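Local coordinates for fat acid-binding protein (Eubacterium ventriosum, PDB 3NYI) that probably binds fatty acids, holding a stearic acid molecule in its pocket, and belongs to the DegV family, at residues 21-26 / 137-142; 32-37 / 52-57; 101-106 / 119-124; 181-186 / 195-200. All coordinates share one frame; numbering follows the deposited sequence. Where two conformers were deposited one is given.

Contact 1 of 4, residues 21-26 / 137-142; sequences EKHDVT and QFVRML
His23 and Val25 meet Val139 in a small, largely buried side-chain contact between helix 128-143 and the turn that joins helix 17-23 to strand 25-33. One valine serves both neighbours. CG1 of Val139, which lies anti to the backbone N (chi1 167°), reaches the imidazole and approaches ND1 of His23 to 3.4 Å, meeting the ring obliquely. The other branch, CG2 of Val139, rests 4.3 Å from CG2 of Val25, a looser apolar touch. A beta-branched residue suits this place because its two methyls diverge toward the two partners. Between the facing residues sits Asp24, whose positive phi completes a Schellman motif at the end of the helix and lets the chain swing round so that His23 and Val25 both point their CB atoms at Val139.

Histidine adds polar ties to this apolar touch. ND1 is hydrogen-bonded to Glu143, one turn beyond Val139 on the same helix, and NE2 to Glu267; these two bonds fix the rotation of the ring and would probably stabilise its protonated form. CG of Lys22 lies 3.9 Å above the centre of one ring face. Tyr19 of helix 17-23 also touches Val139, while farther round helix 128-143 Phe138 and Met141 pack against helix 148-161, and beyond Val25 the strand pairs with strand 6-10 through Thr26.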
loop_
_atom_site.group_PDB
_atom_site.type_symbol
_atom_site.label_atom_id
_atom_site.label_comp_id
_atom_site.label_asym_id
_atom_site.label_seq_id
_atom_site.Cartn_x
_atom_site.Cartn_y
_atom_site.Cartn_z
ATOM N N GLU A 21 -16.068 1.586 -5.210
ATOM C CA GLU A 21 -17.379 1.545 -5.842
ATOM C C GLU A 21 -17.280 1.831 -7.338
ATOM O O GLU A 21 -17.849 1.110 -8.159
ATOM C CB GLU A 21 -18.339 2.528 -5.174
ATOM C CG GLU A 21 -19.721 2.543 -5.812
ATOM C CD GLU A 21 -20.745 3.296 -4.987
ATOM O OE1 GLU A 21 -20.872 4.524 -5.175
ATOM O OE2 GLU A 21 -21.425 2.656 -4.154
ATOM N N LYS A 22 -16.542 2.874 -7.688
ATOM C CA LYS A 22 -16.408 3.278 -9.080
ATOM C C LYS A 22 -15.845 2.181 -9.971
ATOM O O LYS A 22 -16.352 1.952 -11.069
ATOM C CB LYS A 22 -15.529 4.511 -9.192
ATOM C CG LYS A 22 -15.366 5.018 -10.607
ATOM C CD LYS A 22 -14.629 6.331 -10.595
ATOM C CE LYS A 22 -14.447 6.890 -11.992
ATOM N NZ LYS A 22 -13.474 8.011 -11.943
ATOM N N HIS A 23 -14.810 1.490 -9.493
ATOM C CA HIS A 23 -14.099 0.519 -10.321
ATOM C C HIS A 23 -14.354 -0.946 -9.958
ATOM O O HIS A 23 -13.663 -1.837 -10.452
ATOM C CB HIS A 23 -12.601 0.800 -10.284
ATOM C CG HIS A 23 -12.229 2.158 -10.796
ATOM N ND1 HIS A 23 -12.286 2.487 -12.128
ATOM C CD2 HIS A 23 -11.782 3.259 -10.147
ATOM C CE1 HIS A 23 -11.892 3.741 -12.288
ATOM N NE2 HIS A 23 -11.578 4.229 -11.102
ATOM N N ASP A 24 -15.333 -1.187 -9.091
ATOM C CA ASP A 24 -15.729 -2.538 -8.710
ATOM C C ASP A 24 -14.569 -3.377 -8.144
ATOM O O ASP A 24 -14.335 -4.504 -8.584
ATOM C CB ASP A 24 -16.376 -3.256 -9.901
ATOM C CG ASP A 24 -17.123 -4.508 -9.488
ATOM O OD1 ASP A 24 -17.584 -4.560 -8.328
ATOM O OD2 ASP A 24 -17.252 -5.433 -10.321
ATOM N N VAL A 25 -13.846 -2.818 -7.178
ATOM C CA VAL A 25 -12.758 -3.536 -6.511
ATOM C C VAL A 25 -13.241 -4.023 -5.147
ATOM O O VAL A 25 -13.849 -3.270 -4.389
ATOM C CB VAL A 25 -11.507 -2.647 -6.349
ATOM C CG1 VAL A 25 -10.438 -3.345 -5.488
ATOM C CG2 VAL A 25 -10.949 -2.255 -7.727
ATOM N N THR A 26 -12.975 -5.287 -4.853
ATOM C CA THR A 26 -13.408 -5.910 -3.611
ATOM C C THR A 26 -12.212 -6.024 -2.668
ATOM O O THR A 26 -11.121 -6.409 -3.091
ATOM C CB THR A 26 -13.979 -7.298 -3.892
ATOM O OG1 THR A 26 -15.045 -7.174 -4.848
ATOM C CG2 THR A 26 -14.498 -7.963 -2.601
ATOM N N GLN A 137 -3.294 0.914 -12.245
ATOM C CA GLN A 137 -2.764 0.667 -13.587
ATOM C C GLN A 137 -3.485 -0.530 -14.203
ATOM O O GLN A 137 -3.834 -0.512 -15.373
ATOM C CB GLN A 137 -1.252 0.440 -13.573
ATOM C CG GLN A 137 -0.439 1.715 -13.359
ATOM C CD GLN A 137 -0.623 2.714 -14.501
ATOM O OE1 GLN A 137 -0.480 2.358 -15.665
ATOM N NE2 GLN A 137 -0.959 3.960 -14.164
ATOM N N PHE A 138 -3.736 -1.564 -13.401
ATOM C CA PHE A 138 -4.435 -2.745 -13.889
ATOM C C PHE A 138 -5.873 -2.406 -14.278
ATOM O O PHE A 138 -6.350 -2.821 -15.329
ATOM C CB PHE A 138 -4.431 -3.863 -12.825
ATOM C CG PHE A 138 -4.553 -5.233 -13.412
ATOM C CD1 PHE A 138 -3.435 -5.874 -13.925
ATOM C CD2 PHE A 138 -5.786 -5.867 -13.483
ATOM C CE1 PHE A 138 -3.536 -7.124 -14.494
ATOM C CE2 PHE A 138 -5.898 -7.126 -14.048
ATOM C CZ PHE A 138 -4.771 -7.756 -14.553
ATOM N N VAL A 139 -6.559 -1.655 -13.419
ATOM C CA VAL A 139 -7.914 -1.189 -13.718
ATOM C C VAL A 139 -7.935 -0.391 -15.024
ATOM O O VAL A 139 -8.818 -0.581 -15.866
ATOM C CB VAL A 139 -8.492 -0.331 -12.572
ATOM C CG1 VAL A 139 -9.758 0.404 -13.033
ATOM C CG2 VAL A 139 -8.767 -1.199 -11.336
ATOM N N ARG A 140 -6.953 0.485 -15.192
ATOM C CA ARG A 140 -6.825 1.268 -16.429
ATOM C C ARG A 140 -6.672 0.383 -17.665
ATOM O O ARG A 140 -7.372 0.569 -18.665
ATOM C CB ARG A 140 -5.646 2.228 -16.348
ATOM C CG ARG A 140 -5.817 3.366 -15.365
ATOM C CD ARG A 140 -4.525 4.162 -15.249
ATOM N NE ARG A 140 -4.625 5.212 -14.240
ATOM C CZ ARG A 140 -4.304 6.482 -14.463
ATOM N NH1 ARG A 140 -3.853 6.858 -15.659
ATOM N NH2 ARG A 140 -4.432 7.374 -13.491
HETATM N N MSE A 141 -5.756 -0.580 -17.597
HETATM C CA MSE A 141 -5.490 -1.450 -18.746
HETATM C C MSE A 141 -6.725 -2.198 -19.211
HETATM O O MSE A 141 -7.020 -2.239 -20.414
HETATM C CB MSE A 141 -4.315 -2.406 -18.467
HETATM C CG MSE A 141 -2.966 -1.673 -18.363
HETATM SE SE MSE A 141 -1.424 -2.874 -18.204
HETATM C CE MSE A 141 -1.564 -3.262 -16.291
ATOM N N LEU A 142 -7.450 -2.779 -18.257
ATOM C CA LEU A 142 -8.671 -3.502 -18.565
ATOM C C LEU A 142 -9.762 -2.586 -19.100
ATOM O O LEU A 142 -10.460 -2.946 -20.035
ATOM C CB LEU A 142 -9.170 -4.274 -17.338
ATOM C CG LEU A 142 -8.168 -5.307 -16.820
ATOM C CD1 LEU A 142 -8.813 -6.192 -15.760
ATOM C CD2 LEU A 142 -7.620 -6.155 -17.961
#

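Contact 2 of 4, residues 32-37 / 52-57; sequences VSFDGE and YQRMVD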
loop_
_atom_site.group_PDB
_atom_site.type_symbol
_atom_site.label_atom_id
_atom_site.label_comp_id
_atom_site.label_asym_id
_atom_site.label_seq_id
_atom_site.Cartn_x
_atom_site.Cartn_y
_atom_site.Cartn_z
ATOM N N VAL A 32 -6.611 -5.866 13.058
ATOM C CA VAL A 32 -5.758 -5.225 14.049
ATOM C C VAL A 32 -6.226 -5.584 15.465
ATOM O O VAL A 32 -7.415 -5.818 15.686
ATOM C CB VAL A 32 -5.727 -3.703 13.852
ATOM C CG1 VAL A 32 -7.134 -3.121 13.917
ATOM C CG2 VAL A 32 -4.833 -3.054 14.879
ATOM N N SER A 33 -5.283 -5.669 16.404
ATOM C CA SER A 33 -5.606 -5.922 17.807
ATOM C C SER A 33 -4.831 -4.957 18.685
ATOM O O SER A 33 -3.662 -4.680 18.434
ATOM C CB SER A 33 -5.274 -7.356 18.231
ATOM O OG SER A 33 -5.487 -7.527 19.635
ATOM N N PHE A 34 -5.490 -4.447 19.718
ATOM C CA PHE A 34 -4.839 -3.548 20.660
ATOM C C PHE A 34 -4.342 -4.258 21.911
ATOM O O PHE A 34 -3.392 -3.810 22.544
ATOM C CB PHE A 34 -5.774 -2.388 21.001
ATOM C CG PHE A 34 -6.197 -1.617 19.797
ATOM C CD1 PHE A 34 -5.324 -0.721 19.200
ATOM C CD2 PHE A 34 -7.434 -1.836 19.214
ATOM C CE1 PHE A 34 -5.690 -0.027 18.067
ATOM C CE2 PHE A 34 -7.807 -1.146 18.076
ATOM C CZ PHE A 34 -6.929 -0.241 17.498
ATOM N N ASP A 35 -4.971 -5.376 22.254
ATOM C CA ASP A 35 -4.581 -6.117 23.448
ATOM C C ASP A 35 -3.909 -7.444 23.125
ATOM O O ASP A 35 -3.446 -8.142 24.025
ATOM C CB ASP A 35 -5.784 -6.344 24.374
ATOM C CG ASP A 35 -6.909 -7.116 23.704
ATOM O OD1 ASP A 35 -6.689 -7.710 22.623
ATOM O OD2 ASP A 35 -8.021 -7.134 24.272
ATOM N N GLY A 36 -3.859 -7.789 21.842
ATOM C CA GLY A 36 -3.294 -9.059 21.422
ATOM C C GLY A 36 -4.235 -10.243 21.569
ATOM O O GLY A 36 -3.866 -11.370 21.246
ATOM N N GLU A 37 -5.451 -9.993 22.053
ATOM C CA GLU A 37 -6.446 -11.051 22.210
ATOM C C GLU A 37 -7.589 -10.890 21.219
ATOM O O GLU A 37 -7.889 -11.795 20.443
ATOM C CB GLU A 37 -7.001 -11.063 23.641
ATOM C CG GLU A 37 -5.975 -11.459 24.676
ATOM C CD GLU A 37 -5.347 -12.811 24.375
ATOM O OE1 GLU A 37 -6.076 -13.826 24.398
ATOM O OE2 GLU A 37 -4.126 -12.858 24.111
ATOM N N TYR A 52 -6.058 5.294 14.438
ATOM C CA TYR A 52 -5.043 6.322 14.588
ATOM C C TYR A 52 -5.214 7.010 15.944
ATOM O O TYR A 52 -4.234 7.344 16.617
ATOM C CB TYR A 52 -5.145 7.353 13.468
ATOM C CG TYR A 52 -4.347 7.026 12.205
ATOM C CD1 TYR A 52 -4.862 6.186 11.224
ATOM C CD2 TYR A 52 -3.099 7.595 11.982
ATOM C CE1 TYR A 52 -4.131 5.912 10.054
ATOM C CE2 TYR A 52 -2.367 7.330 10.817
ATOM C CZ TYR A 52 -2.888 6.489 9.863
ATOM O OH TYR A 52 -2.163 6.229 8.703
ATOM N N GLN A 53 -6.467 7.232 16.330
ATOM C CA GLN A 53 -6.771 7.885 17.603
ATOM C C GLN A 53 -6.219 7.108 18.790
ATOM O O GLN A 53 -5.575 7.688 19.667
ATOM C CB GLN A 53 -8.277 8.104 17.774
ATOM C CG GLN A 53 -8.758 9.482 17.352
ATOM C CD GLN A 53 -8.045 10.619 18.077
ATOM O OE1 GLN A 53 -7.570 10.468 19.204
ATOM N NE2 GLN A 53 -7.971 11.767 17.423
ATOM N N ARG A 54 -6.469 5.801 18.820
ATOM C CA ARG A 54 -5.965 4.968 19.905
ATOM C C ARG A 54 -4.460 5.142 20.054
ATOM O O ARG A 54 -3.950 5.251 21.157
ATOM C CB ARG A 54 -6.304 3.494 19.674
ATOM C CG ARG A 54 -7.776 3.154 19.837
ATOM C CD ARG A 54 -8.221 3.312 21.282
ATOM N NE ARG A 54 -7.381 2.546 22.201
ATOM C CZ ARG A 54 -7.545 1.254 22.466
ATOM N NH1 ARG A 54 -8.520 0.572 21.879
ATOM N NH2 ARG A 54 -6.732 0.642 23.318
HETATM N N MSE A 55 -3.744 5.173 18.933
HETATM C CA MSE A 55 -2.291 5.325 18.998
HETATM C C MSE A 55 -1.875 6.724 19.426
HETATM O O MSE A 55 -0.908 6.888 20.169
HETATM C CB MSE A 55 -1.627 4.970 17.662
HETATM C CG MSE A 55 -1.871 3.545 17.215
HETATM SE SE MSE A 55 -0.850 3.205 15.562
HETATM C CE MSE A 55 0.738 2.550 16.301
ATOM N N VAL A 56 -2.589 7.734 18.936
ATOM C CA VAL A 56 -2.272 9.117 19.277
ATOM C C VAL A 56 -2.558 9.402 20.759
ATOM O O VAL A 56 -1.797 10.106 21.428
ATOM C CB VAL A 56 -3.030 10.118 18.384
ATOM C CG1 VAL A 56 -2.904 11.521 18.936
ATOM C CG2 VAL A 56 -2.505 10.060 16.943
ATOM N N ASP A 57 -3.651 8.840 21.265
ATOM C CA ASP A 57 -4.014 8.998 22.673
ATOM C C ASP A 57 -3.052 8.264 23.604
ATOM O O ASP A 57 -2.951 8.597 24.780
ATOM C CB ASP A 57 -5.438 8.490 22.920
ATOM C CG ASP A 57 -6.495 9.359 22.263
ATOM O OD1 ASP A 57 -6.203 10.538 21.971
ATOM O OD2 ASP A 57 -7.624 8.863 22.046
#
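A cation-pi stack at the protein surface joins Phe34, just beyond the end of strand 25-33, to Arg54 of helix 48-57. CZ of Arg54 stands 4.5 Å from the centroid of the Phe34 ring and 24° off its normal, so the charge lies over the face. The planes of the two flat groups are tilted 34° against each other, and NH1 of Arg54 comes nearest, 3.8 Å from CD2 of Phe34. Bends at chi2 and chi3 bring the guanidinium over the ring. Near the start of the side chain, CB of Arg54 touches CE1 of Phe34 at 3.9 Å. Arginine suits an exposed helix position because its cation can stack and probably still meet solvent; Arg54 was modelled in two conformers, and the stack is described for one, so it may not be permanent.

The ring projects from the turn of a beta hairpin linking strands 25-33 and 39-41. In that turn Asp35 makes an Asx turn, its OD1 accepting from N of Glu37 at 2.7 Å, and Gly36 takes backbone angles at which a CB would press on the carbonyl O of Asp35. Ile46 also touches the Phe34 side chain. A serine in place of Phe34 would probably leave the guanidinium of Arg54 without its stacking surface and free to swing into solvent. The bound stearic acid is about 13 Å from the Phe34 side chain.

Contact 3 of 4, residues 101-106 / 119-124; sequences NSAINA and ICVIDS
Helix 99-113 passes over strand 119-123 most closely where the CA atoms of Ile104 and Val121 stand 6.6 Å apart, a close approach that suits the small side chain of Ala103. The single methyl of Ala103, CB, meets CG1 of Val121 at 3.7 Å. Next along the helix, Ile104 sets out with its CB pointing neither at the strand nor away from it, and the long branch then bends back so that CD1 lies 3.7 Å from CB of Val121. CG1 of Val121, anti to the backbone N (chi1 176°), thus lodges beside both helix residues, while its CG2 comes within 3.9 Å of the carbonyl O of Ala103. Valine fits well, since its compact side chain sets CB and CG1 against the helix and its beta-branching agrees with an extended backbone.

These elements belong to a beta-alpha-beta crossover in which helix 99-113 links the parallel, hydrogen-bonded neighbours 87-91 and 119-123. Tyr100, a turn earlier on that helix, also covers Val121. The strand's alternation sends the next residue, Ile122, to the other sheet face, where Met152 and Leu155 of helix 148-161 receive it, whereas Ile119 reaches Phe77 of helix 70-81.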
loop_
_atom_site.group_PDB
_atom_site.type_symbol
_atom_site.label_atom_id
_atom_site.label_comp_id
_atom_site.label_asym_id
_atom_site.label_seq_id
_atom_site.Cartn_x
_atom_site.Cartn_y
_atom_site.Cartn_z
ATOM N N ASN A 101 0.331 -15.590 0.757
ATOM C CA ASN A 101 0.256 -17.036 0.868
ATOM C C ASN A 101 -1.087 -17.545 1.403
ATOM O O ASN A 101 -1.476 -18.675 1.116
ATOM C CB ASN A 101 1.446 -17.605 1.638
ATOM C CG ASN A 101 2.647 -17.846 0.719
ATOM O OD1 ASN A 101 2.605 -18.702 -0.180
ATOM N ND2 ASN A 101 3.683 -17.069 0.906
ATOM N N SER A 102 -1.798 -16.708 2.152
ATOM C CA SER A 102 -3.183 -17.053 2.504
ATOM C C SER A 102 -4.034 -17.103 1.252
ATOM O O SER A 102 -4.858 -17.999 1.077
ATOM C CB SER A 102 -3.788 -16.052 3.492
ATOM O OG SER A 102 -3.088 -16.093 4.709
ATOM N N ALA A 103 -3.816 -16.145 0.348
ATOM C CA ALA A 103 -4.613 -16.106 -0.870
ATOM C C ALA A 103 -4.281 -17.291 -1.776
ATOM O O ALA A 103 -5.152 -17.825 -2.456
ATOM C CB ALA A 103 -4.404 -14.767 -1.626
ATOM N N ILE A 104 -3.014 -17.689 -1.805
ATOM C CA ILE A 104 -2.620 -18.853 -2.593
ATOM C C ILE A 104 -3.323 -20.101 -2.046
ATOM O O ILE A 104 -3.892 -20.901 -2.800
ATOM C CB ILE A 104 -1.095 -19.087 -2.555
ATOM C CG1 ILE A 104 -0.369 -17.995 -3.348
ATOM C CG2 ILE A 104 -0.766 -20.441 -3.171
ATOM C CD1 ILE A 104 -0.768 -17.940 -4.800
ATOM N N ASN A 105 -3.272 -20.275 -0.735
ATOM C CA ASN A 105 -3.987 -21.404 -0.130
ATOM C C ASN A 105 -5.487 -21.343 -0.397
ATOM O O ASN A 105 -6.129 -22.370 -0.594
ATOM C CB ASN A 105 -3.691 -21.532 1.363
ATOM C CG ASN A 105 -2.375 -22.253 1.630
ATOM O OD1 ASN A 105 -1.406 -22.094 0.883
ATOM N ND2 ASN A 105 -2.340 -23.061 2.685
ATOM N N ALA A 106 -6.040 -20.135 -0.436
ATOM C CA ALA A 106 -7.477 -19.978 -0.662
ATOM C C ALA A 106 -7.854 -20.319 -2.102
ATOM O O ALA A 106 -8.896 -20.939 -2.354
ATOM C CB ALA A 106 -7.920 -18.569 -0.312
ATOM N N ILE A 119 -8.551 -18.007 -11.233
ATOM C CA ILE A 119 -8.137 -17.154 -10.129
ATOM C C ILE A 119 -6.647 -16.883 -10.265
ATOM O O ILE A 119 -5.843 -17.810 -10.273
ATOM C CB ILE A 119 -8.389 -17.834 -8.768
ATOM C CG1 ILE A 119 -9.864 -18.196 -8.607
ATOM C CG2 ILE A 119 -7.928 -16.937 -7.617
ATOM C CD1 ILE A 119 -10.158 -18.987 -7.331
ATOM N N CYS A 120 -6.290 -15.609 -10.381
ATOM C CA CYS A 120 -4.894 -15.195 -10.470
ATOM C C CYS A 120 -4.510 -14.401 -9.210
ATOM O O CYS A 120 -5.123 -13.381 -8.908
ATOM C CB CYS A 120 -4.679 -14.344 -11.729
ATOM S SG CYS A 120 -3.048 -13.584 -11.798
ATOM N N VAL A 121 -3.519 -14.882 -8.464
ATOM C CA VAL A 121 -3.109 -14.208 -7.227
ATOM C C VAL A 121 -1.770 -13.534 -7.486
ATOM O O VAL A 121 -0.831 -14.170 -7.962
ATOM C CB VAL A 121 -2.993 -15.190 -6.038
ATOM C CG1 VAL A 121 -2.473 -14.474 -4.779
ATOM C CG2 VAL A 121 -4.343 -15.842 -5.760
ATOM N N ILE A 122 -1.700 -12.239 -7.196
ATOM C CA ILE A 122 -0.500 -11.465 -7.455
ATOM C C ILE A 122 0.106 -10.873 -6.187
ATOM O O ILE A 122 -0.551 -10.114 -5.467
ATOM C CB ILE A 122 -0.798 -10.305 -8.431
ATOM C CG1 ILE A 122 -1.302 -10.844 -9.780
ATOM C CG2 ILE A 122 0.433 -9.395 -8.586
ATOM C CD1 ILE A 122 -1.928 -9.778 -10.651
ATOM N N ASP A 123 1.361 -11.225 -5.924
ATOM C CA ASP A 123 2.197 -10.509 -4.952
ATOM C C ASP A 123 2.533 -9.140 -5.547
ATOM O O ASP A 123 3.406 -9.020 -6.409
ATOM C CB ASP A 123 3.489 -11.309 -4.715
ATOM C CG ASP A 123 4.512 -10.570 -3.839
ATOM O OD1 ASP A 123 4.178 -9.546 -3.201
ATOM O OD2 ASP A 123 5.675 -11.028 -3.799
ATOM N N SER A 124 1.836 -8.102 -5.110
ATOM C CA SER A 124 2.024 -6.782 -5.716
ATOM C C SER A 124 3.451 -6.240 -5.585
ATOM O O SER A 124 3.869 -5.406 -6.389
ATOM C CB SER A 124 1.050 -5.763 -5.109
ATOM O OG SER A 124 1.494 -5.304 -3.841
#

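Contact 4 of 4, residues 181-186 / 195-200; sequences GKVATA and PVIIMK
Pro195 and Ile197, alternate residues of strand 194-200, take between them the side chain of Val183, which dips from the irregular segment 181-186. Pro195 comes first: its ring offers CB to CG1 of Val183 at 3.8 Å, and the side chains cross at about a right angle. Proline is a rigid apolar surface here, backed by Leu206 of the neighbouring strand. Val196 turns to the other face of the sheet, toward Leu216 and Val220 of helix 213-231. Ile197 then comes back to Val183, and its CG2, anti to the backbone N, rests 3.9 Å from CG2 of the valine. Farther on, Ile198 meets Val223 of the same helix, and Met199 packs beside Ile164.

The loop holds its valine in place through a tight turn, Ala184 N bonding to Gly181 O at 3.1 Å, and through Thr188, whose OG1 is hydrogen-bonded to Val183 O and Thr185 N. An alanine in place of Val183 is likely to open a gap above Pro195 and Ile197, since neither would keep its methyl partner. With the Ile197 side chain about 6 Å from the bound stearic acid, this apolar packing borders the lipid site, consistent with the buried fatty-acid pocket of DegV-family proteins.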
loop_
_atom_site.group_PDB
_atom_site.type_symbol
_atom_site.label_atom_id
_atom_site.label_comp_id
_atom_site.label_asym_id
_atom_site.label_seq_id
_atom_site.Cartn_x
_atom_site.Cartn_y
_atom_site.Cartn_z
ATOM N N GLY A 181 13.679 -3.843 9.117
ATOM C CA GLY A 181 14.751 -4.275 8.242
ATOM C C GLY A 181 15.912 -3.301 8.102
ATOM O O GLY A 181 16.509 -2.847 9.090
ATOM N N LYS A 182 16.225 -2.965 6.858
ATOM C CA LYS A 182 17.402 -2.139 6.561
ATOM C C LYS A 182 17.304 -0.676 7.011
ATOM O O LYS A 182 18.284 0.080 6.944
ATOM C CB LYS A 182 17.739 -2.222 5.069
ATOM C CG LYS A 182 18.355 -3.553 4.672
ATOM C CD LYS A 182 18.527 -3.663 3.166
ATOM C CE LYS A 182 19.187 -4.987 2.784
ATOM N NZ LYS A 182 18.360 -6.172 3.163
ATOM N N VAL A 183 16.124 -0.266 7.455
ATOM C CA VAL A 183 15.968 1.088 7.979
ATOM C C VAL A 183 16.609 1.219 9.375
ATOM O O VAL A 183 16.896 2.324 9.830
ATOM C CB VAL A 183 14.484 1.503 7.991
ATOM C CG1 VAL A 183 14.282 2.839 8.697
ATOM C CG2 VAL A 183 13.952 1.552 6.549
ATOM N N ALA A 184 16.843 0.094 10.051
ATOM C CA ALA A 184 17.559 0.132 11.335
ATOM C C ALA A 184 19.065 0.160 11.101
ATOM O O ALA A 184 19.647 -0.823 10.644
ATOM C CB ALA A 184 17.176 -1.055 12.233
ATOM N N THR A 185 19.693 1.292 11.395
ATOM C CA THR A 185 21.146 1.401 11.285
ATOM C C THR A 185 21.686 2.177 12.481
ATOM O O THR A 185 20.917 2.667 13.306
ATOM C CB THR A 185 21.597 2.077 9.954
ATOM O OG1 THR A 185 21.424 3.495 10.035
ATOM C CG2 THR A 185 20.808 1.538 8.765
ATOM N N ALA A 186 23.005 2.283 12.580
ATOM C CA ALA A 186 23.601 3.018 13.684
ATOM C C ALA A 186 23.082 4.451 13.666
ATOM O O ALA A 186 22.657 4.976 14.694
ATOM C CB ALA A 186 25.116 2.987 13.591
ATOM N N PRO A 195 14.000 8.564 9.863
ATOM C CA PRO A 195 14.455 8.156 8.530
ATOM C C PRO A 195 13.635 8.757 7.403
ATOM O O PRO A 195 12.447 9.046 7.558
ATOM C CB PRO A 195 14.239 6.645 8.551
ATOM C CG PRO A 195 13.009 6.474 9.442
ATOM C CD PRO A 195 13.169 7.533 10.518
ATOM N N VAL A 196 14.298 8.978 6.271
ATOM C CA VAL A 196 13.596 9.108 5.013
ATOM C C VAL A 196 13.689 7.702 4.449
ATOM O O VAL A 196 14.780 7.129 4.375
ATOM C CB VAL A 196 14.309 10.066 4.052
ATOM C CG1 VAL A 196 13.638 10.030 2.679
ATOM C CG2 VAL A 196 14.333 11.487 4.617
ATOM N N ILE A 197 12.552 7.141 4.063
ATOM C CA ILE A 197 12.497 5.735 3.694
ATOM C C ILE A 197 12.069 5.582 2.243
ATOM O O ILE A 197 11.241 6.340 1.748
ATOM C CB ILE A 197 11.495 4.963 4.617
ATOM C CG1 ILE A 197 11.875 5.147 6.092
ATOM C CG2 ILE A 197 11.421 3.460 4.238
ATOM C CD1 ILE A 197 10.843 4.565 7.069
ATOM N N ILE A 198 12.625 4.583 1.567
ATOM C CA ILE A 198 12.238 4.286 0.207
ATOM C C ILE A 198 11.731 2.865 0.145
ATOM O O ILE A 198 12.413 1.955 0.606
ATOM C CB ILE A 198 13.443 4.390 -0.773
ATOM C CG1 ILE A 198 14.053 5.787 -0.732
ATOM C CG2 ILE A 198 12.994 4.013 -2.184
ATOM C CD1 ILE A 198 15.329 5.937 -1.571
HETATM N N MSE A 199 10.550 2.672 -0.432
HETATM C CA MSE A 199 10.086 1.323 -0.722
HETATM C C MSE A 199 10.320 1.005 -2.183
HETATM O O MSE A 199 9.849 1.718 -3.074
HETATM C CB MSE A 199 8.601 1.133 -0.394
HETATM C CG MSE A 199 8.154 -0.291 -0.671
HETATM SE SE MSE A 199 6.320 -0.708 -0.118
HETATM C CE MSE A 199 6.463 -2.660 -0.353
ATOM N N LYS A 200 11.056 -0.068 -2.437
ATOM C CA LYS A 200 11.272 -0.485 -3.806
ATOM C C LYS A 200 11.597 -1.951 -3.818
ATOM O O LYS A 200 12.164 -2.488 -2.847
ATOM C CB LYS A 200 12.405 0.320 -4.452
ATOM C CG LYS A 200 13.805 -0.165 -4.122
ATOM C CD LYS A 200 14.845 0.651 -4.934
ATOM C CE LYS A 200 16.271 0.200 -4.650
ATOM N NZ LYS A 200 17.282 0.976 -5.461
#

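In the fold
Contacts 1 and 4 are buried, contact 3 partly so, and contact 2 lies at the surface. In contacts 1 and 4 the two methyls of one valine, Val139 or Val183, go to different neighbours, while in contact 3 one methyl of Val121 touches both; contact 2 replaces this by an arginine charge over an aromatic face. Contact 1 alone brings an imidazole, with carboxylate partners, to its valine. Contacts 1 and 2 share strand 25-33 yet their centres are 32 Å apart, and contact 3 reaches the same mixed sheet. Contact 4 belongs to the second sheet, on the opposite side of the chain's centre from contact 1, and comes closer to stearic acid than contacts 2 and 3.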